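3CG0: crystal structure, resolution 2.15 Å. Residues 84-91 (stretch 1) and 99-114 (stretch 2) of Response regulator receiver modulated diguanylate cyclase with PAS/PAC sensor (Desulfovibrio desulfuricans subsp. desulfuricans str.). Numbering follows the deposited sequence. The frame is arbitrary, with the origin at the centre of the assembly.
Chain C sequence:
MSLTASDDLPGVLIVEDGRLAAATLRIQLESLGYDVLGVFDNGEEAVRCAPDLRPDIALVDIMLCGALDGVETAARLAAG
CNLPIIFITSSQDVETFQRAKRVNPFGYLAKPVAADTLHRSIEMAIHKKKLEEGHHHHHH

Stretch 1, residues 84-91: PIIFITSS
Stretch 2 (99-114) RAKRVNPFGYLAKPVA

Stretch 1 contributes a strand, Ile85 to Thr89, that lies parallel to the strand of stretch 2 ending at Ala110; their axes approach to 4.5 Å and their N-to-C directions differ by 29°. CA-CA distances fix the register: Phe87 to Tyr108 4.7 Å, Ile88 to Leu109 4.9 Å, Thr89 to Ala110 4.6 Å. Strand phi/psi is -124/128 at Ile85, -114/128 at Ile86, -87/138 at Phe87, -96/123 at Ile88 and -118/156 at Thr89, and -135/130 at Tyr108 and -114/117 at Leu109.

Five backbone hydrogen bonds, all with N-H...O angles of 164° or more, account for the polar pairing. Ile85 O accepts from Phe106 N (2.7 Å). Phe87 uses both its groups, N donating to Gly107 O (3.2 Å) and O accepting from Leu109 N (2.7 Å). Thr89 does likewise, N to Leu109 O (2.8 Å) and O from Lys111 N (3.0 Å). Ile85, Phe87 and Thr89 thus carry the direct bonds of stretch 1, Ile85 through its O alone. Ile85 N is served by a water, which accepts from it at 3.0 Å and donates to Asn104 O at 3.0 Å. Asn104, with phi/psi 44/76, ends a type I turn begun at Lys101, closed by Asn104 N to Lys101 O at 2.9 Å. The side-chain groups Tyr108 OH and Lys111 NZ are satisfied elsewhere in the structure.

Side chains alternate between faces. Phe87 (chi1 -80°, chi2 -68°) shares one with Tyr108 (-56°, -95°): their planes meet at 15°, but centroids 5.8 Å apart leave the rings slid, barely overlapping. Phe87 CE2 also reaches Ala100 CB (3.7 Å) and Val103 CG2 (3.8 Å), while its CD2 meets Pro105 CB (3.6 Å). On the other face, Ile86 (m, t) places CG2 3.7 Å from Leu109 CD2, and Ile88 (m, m) brings CD1 to 4.0 Å from Leu109 CB.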

# COMPACT_ATOMS: atom_id res chain seq x y z
N PRO C 84 -2.20 -16.23 16.50
CA PRO C 84 -3.61 -15.88 16.43
C PRO C 84 -4.47 -17.03 16.94
O PRO C 84 -4.13 -18.19 16.76
CB PRO C 84 -3.86 -15.70 14.94
CG PRO C 84 -2.54 -15.69 14.28
CD PRO C 84 -1.58 -16.36 15.18
N ILE C 85 -5.61 -16.68 17.52
CA ILE C 85 -6.48 -17.61 18.19
C ILE C 85 -7.88 -17.56 17.61
O ILE C 85 -8.47 -16.48 17.51
CB ILE C 85 -6.60 -17.27 19.70
CG1 ILE C 85 -5.22 -17.31 20.37
CG2 ILE C 85 -7.59 -18.21 20.39
CD1 ILE C 85 -4.41 -18.60 20.11
N ILE C 86 -8.40 -18.72 17.24
CA ILE C 86 -9.83 -18.86 17.02
C ILE C 86 -10.34 -19.81 18.08
O ILE C 86 -9.77 -20.88 18.29
CB ILE C 86 -10.14 -19.41 15.62
CG1 ILE C 86 -9.42 -18.57 14.56
CG2 ILE C 86 -11.66 -19.48 15.37
CD1 ILE C 86 -9.74 -18.95 13.15
N PHE C 87 -11.38 -19.39 18.80
CA PHE C 87 -11.97 -20.27 19.81
C PHE C 87 -13.00 -21.16 19.17
O PHE C 87 -13.79 -20.72 18.35
CB PHE C 87 -12.63 -19.49 20.94
CG PHE C 87 -11.68 -18.99 21.97
CD1 PHE C 87 -10.99 -19.87 22.82
CD2 PHE C 87 -11.51 -17.62 22.15
CE1 PHE C 87 -10.14 -19.39 23.77
CE2 PHE C 87 -10.65 -17.13 23.11
CZ PHE C 87 -9.96 -18.00 23.91
N ILE C 88 -12.98 -22.42 19.57
CA ILE C 88 -14.02 -23.38 19.19
C ILE C 88 -15.03 -23.43 20.33
O ILE C 88 -14.67 -23.68 21.49
CB ILE C 88 -13.41 -24.79 18.92
CG1 ILE C 88 -12.28 -24.71 17.88
CG2 ILE C 88 -14.49 -25.77 18.51
CD1 ILE C 88 -12.69 -24.12 16.51
N THR C 89 -16.29 -23.16 20.02
CA THR C 89 -17.30 -22.99 21.06
C THR C 89 -18.43 -24.02 20.99
O THR C 89 -18.71 -24.59 19.94
CB THR C 89 -17.95 -21.58 21.04
OG1 THR C 89 -18.78 -21.44 19.88
CG2 THR C 89 -16.91 -20.48 21.06
N SER C 90 -19.07 -24.26 22.14
CA SER C 90 -20.34 -24.96 22.17
C SER C 90 -21.30 -24.31 23.16
O SER C 90 -22.44 -23.98 22.81
CB SER C 90 -20.13 -26.43 22.54
OG SER C 90 -19.37 -26.56 23.73
N SER C 91 -20.85 -24.13 24.40
CA SER C 91 -21.72 -23.66 25.48
C SER C 91 -21.98 -22.15 25.40
O SER C 91 -21.54 -21.48 24.46
CB SER C 91 -21.14 -24.06 26.84
OG SER C 91 -22.04 -23.80 27.91
N ARG C 99 -13.80 -13.59 29.87
CA ARG C 99 -12.37 -13.85 30.02
C ARG C 99 -11.71 -14.12 28.67
O ARG C 99 -10.53 -13.83 28.49
CB ARG C 99 -12.08 -15.04 30.95
CG ARG C 99 -13.10 -15.31 32.03
CD ARG C 99 -12.49 -15.93 33.28
NE ARG C 99 -11.26 -16.70 33.05
CZ ARG C 99 -11.22 -18.02 32.85
NH1 ARG C 99 -12.33 -18.74 32.82
NH2 ARG C 99 -10.05 -18.61 32.66
N ALA C 100 -12.49 -14.66 27.74
CA ALA C 100 -11.99 -14.94 26.39
C ALA C 100 -11.75 -13.64 25.62
O ALA C 100 -10.81 -13.56 24.84
CB ALA C 100 -12.95 -15.82 25.64
N LYS C 101 -12.58 -12.63 25.87
CA LYS C 101 -12.38 -11.28 25.33
C LYS C 101 -10.95 -10.76 25.56
O LYS C 101 -10.34 -10.20 24.66
CB LYS C 101 -13.40 -10.31 25.93
CG LYS C 101 -13.50 -8.96 25.20
CD LYS C 101 -13.95 -7.82 26.12
CE LYS C 101 -15.48 -7.67 26.18
NZ LYS C 101 -16.11 -8.55 27.20
N ARG C 102 -10.43 -10.98 26.77
CA ARG C 102 -9.11 -10.46 27.18
C ARG C 102 -7.89 -11.05 26.47
O ARG C 102 -6.83 -10.42 26.47
CB ARG C 102 -8.93 -10.58 28.70
CG ARG C 102 -9.62 -9.48 29.50
CD ARG C 102 -10.84 -9.99 30.24
NE ARG C 102 -10.47 -10.75 31.44
CZ ARG C 102 -11.31 -11.07 32.42
NH1 ARG C 102 -12.59 -10.70 32.37
NH2 ARG C 102 -10.88 -11.76 33.47
N VAL C 103 -8.02 -12.24 25.89
CA VAL C 103 -6.92 -12.81 25.09
C VAL C 103 -6.98 -12.23 23.67
O VAL C 103 -6.05 -12.41 22.87
CB VAL C 103 -6.89 -14.39 25.10
CG1 VAL C 103 -7.44 -14.95 26.40
CG2 VAL C 103 -7.62 -14.99 23.91
N ASN C 104 -8.05 -11.50 23.40
CA ASN C 104 -8.41 -10.98 22.07
C ASN C 104 -8.25 -12.00 20.94
O ASN C 104 -7.28 -11.93 20.17
CB ASN C 104 -7.68 -9.67 21.74
CG ASN C 104 -8.22 -9.00 20.47
OD1 ASN C 104 -9.44 -8.96 20.24
ND2 ASN C 104 -7.31 -8.50 19.64
N PRO C 105 -9.19 -12.97 20.84
CA PRO C 105 -9.11 -13.92 19.75
C PRO C 105 -9.61 -13.26 18.48
O PRO C 105 -10.19 -12.18 18.51
CB PRO C 105 -10.10 -14.99 20.16
CG PRO C 105 -11.14 -14.24 20.91
CD PRO C 105 -10.37 -13.22 21.69
N PHE C 106 -9.39 -13.93 17.36
CA PHE C 106 -9.85 -13.44 16.10
C PHE C 106 -11.37 -13.57 15.97
O PHE C 106 -12.04 -12.66 15.47
CB PHE C 106 -9.17 -14.23 14.99
CG PHE C 106 -9.72 -13.92 13.65
CD1 PHE C 106 -9.34 -12.74 13.01
CD2 PHE C 106 -10.63 -14.77 13.05
CE1 PHE C 106 -9.85 -12.44 11.77
CE2 PHE C 106 -11.14 -14.49 11.81
CZ PHE C 106 -10.75 -13.32 11.18
N GLY C 107 -11.90 -14.70 16.41
CA GLY C 107 -13.33 -14.96 16.36
C GLY C 107 -13.66 -16.20 17.16
O GLY C 107 -12.82 -16.70 17.92
N TYR C 108 -14.89 -16.68 16.98
CA TYR C 108 -15.42 -17.86 17.66
C TYR C 108 -16.13 -18.73 16.64
O TYR C 108 -16.94 -18.24 15.85
CB TYR C 108 -16.40 -17.45 18.77
CG TYR C 108 -15.82 -16.50 19.80
CD1 TYR C 108 -15.28 -16.98 20.99
CD2 TYR C 108 -15.82 -15.12 19.59
CE1 TYR C 108 -14.75 -16.12 21.92
CE2 TYR C 108 -15.28 -14.26 20.51
CZ TYR C 108 -14.75 -14.76 21.68
OH TYR C 108 -14.22 -13.90 22.61
N LEU C 109 -15.80 -20.01 16.63
CA LEU C 109 -16.43 -20.98 15.73
C LEU C 109 -17.24 -22.00 16.51
O LEU C 109 -16.68 -22.74 17.33
CB LEU C 109 -15.36 -21.69 14.88
CG LEU C 109 -15.21 -21.32 13.39
CD1 LEU C 109 -15.82 -19.97 13.02
CD2 LEU C 109 -13.76 -21.38 12.98
N ALA C 110 -18.55 -22.02 16.28
CA ALA C 110 -19.44 -22.94 16.98
C ALA C 110 -19.47 -24.30 16.31
O ALA C 110 -19.66 -24.40 15.10
CB ALA C 110 -20.84 -22.35 17.07
N LYS C 111 -19.27 -25.36 17.10
CA LYS C 111 -19.30 -26.72 16.58
C LYS C 111 -20.74 -27.23 16.44
O LYS C 111 -21.58 -26.93 17.29
CB LYS C 111 -18.41 -27.67 17.42
CG LYS C 111 -18.75 -27.75 18.91
CD LYS C 111 -17.49 -27.62 19.77
CE LYS C 111 -16.67 -28.89 19.84
NZ LYS C 111 -16.85 -29.56 21.15
N PRO C 112 -21.05 -27.99 15.36
CA PRO C 112 -20.19 -28.42 14.24
C PRO C 112 -19.79 -27.27 13.32
O PRO C 112 -20.64 -26.51 12.84
CB PRO C 112 -21.07 -29.43 13.48
CG PRO C 112 -22.21 -29.75 14.41
CD PRO C 112 -22.42 -28.50 15.20
N VAL C 113 -18.48 -27.16 13.10
CA VAL C 113 -17.88 -26.08 12.34
C VAL C 113 -18.07 -26.34 10.85
O VAL C 113 -17.74 -27.43 10.37
CB VAL C 113 -16.37 -25.93 12.68
CG1 VAL C 113 -15.72 -24.81 11.87
CG2 VAL C 113 -16.17 -25.71 14.18
N ALA C 114 -18.63 -25.37 10.14
CA ALA C 114 -18.66 -25.41 8.68
C ALA C 114 -17.25 -25.18 8.14
O ALA C 114 -16.54 -24.28 8.60
CB ALA C 114 -19.62 -24.37 8.13
O HOH W 1 -5.66 -13.77 18.37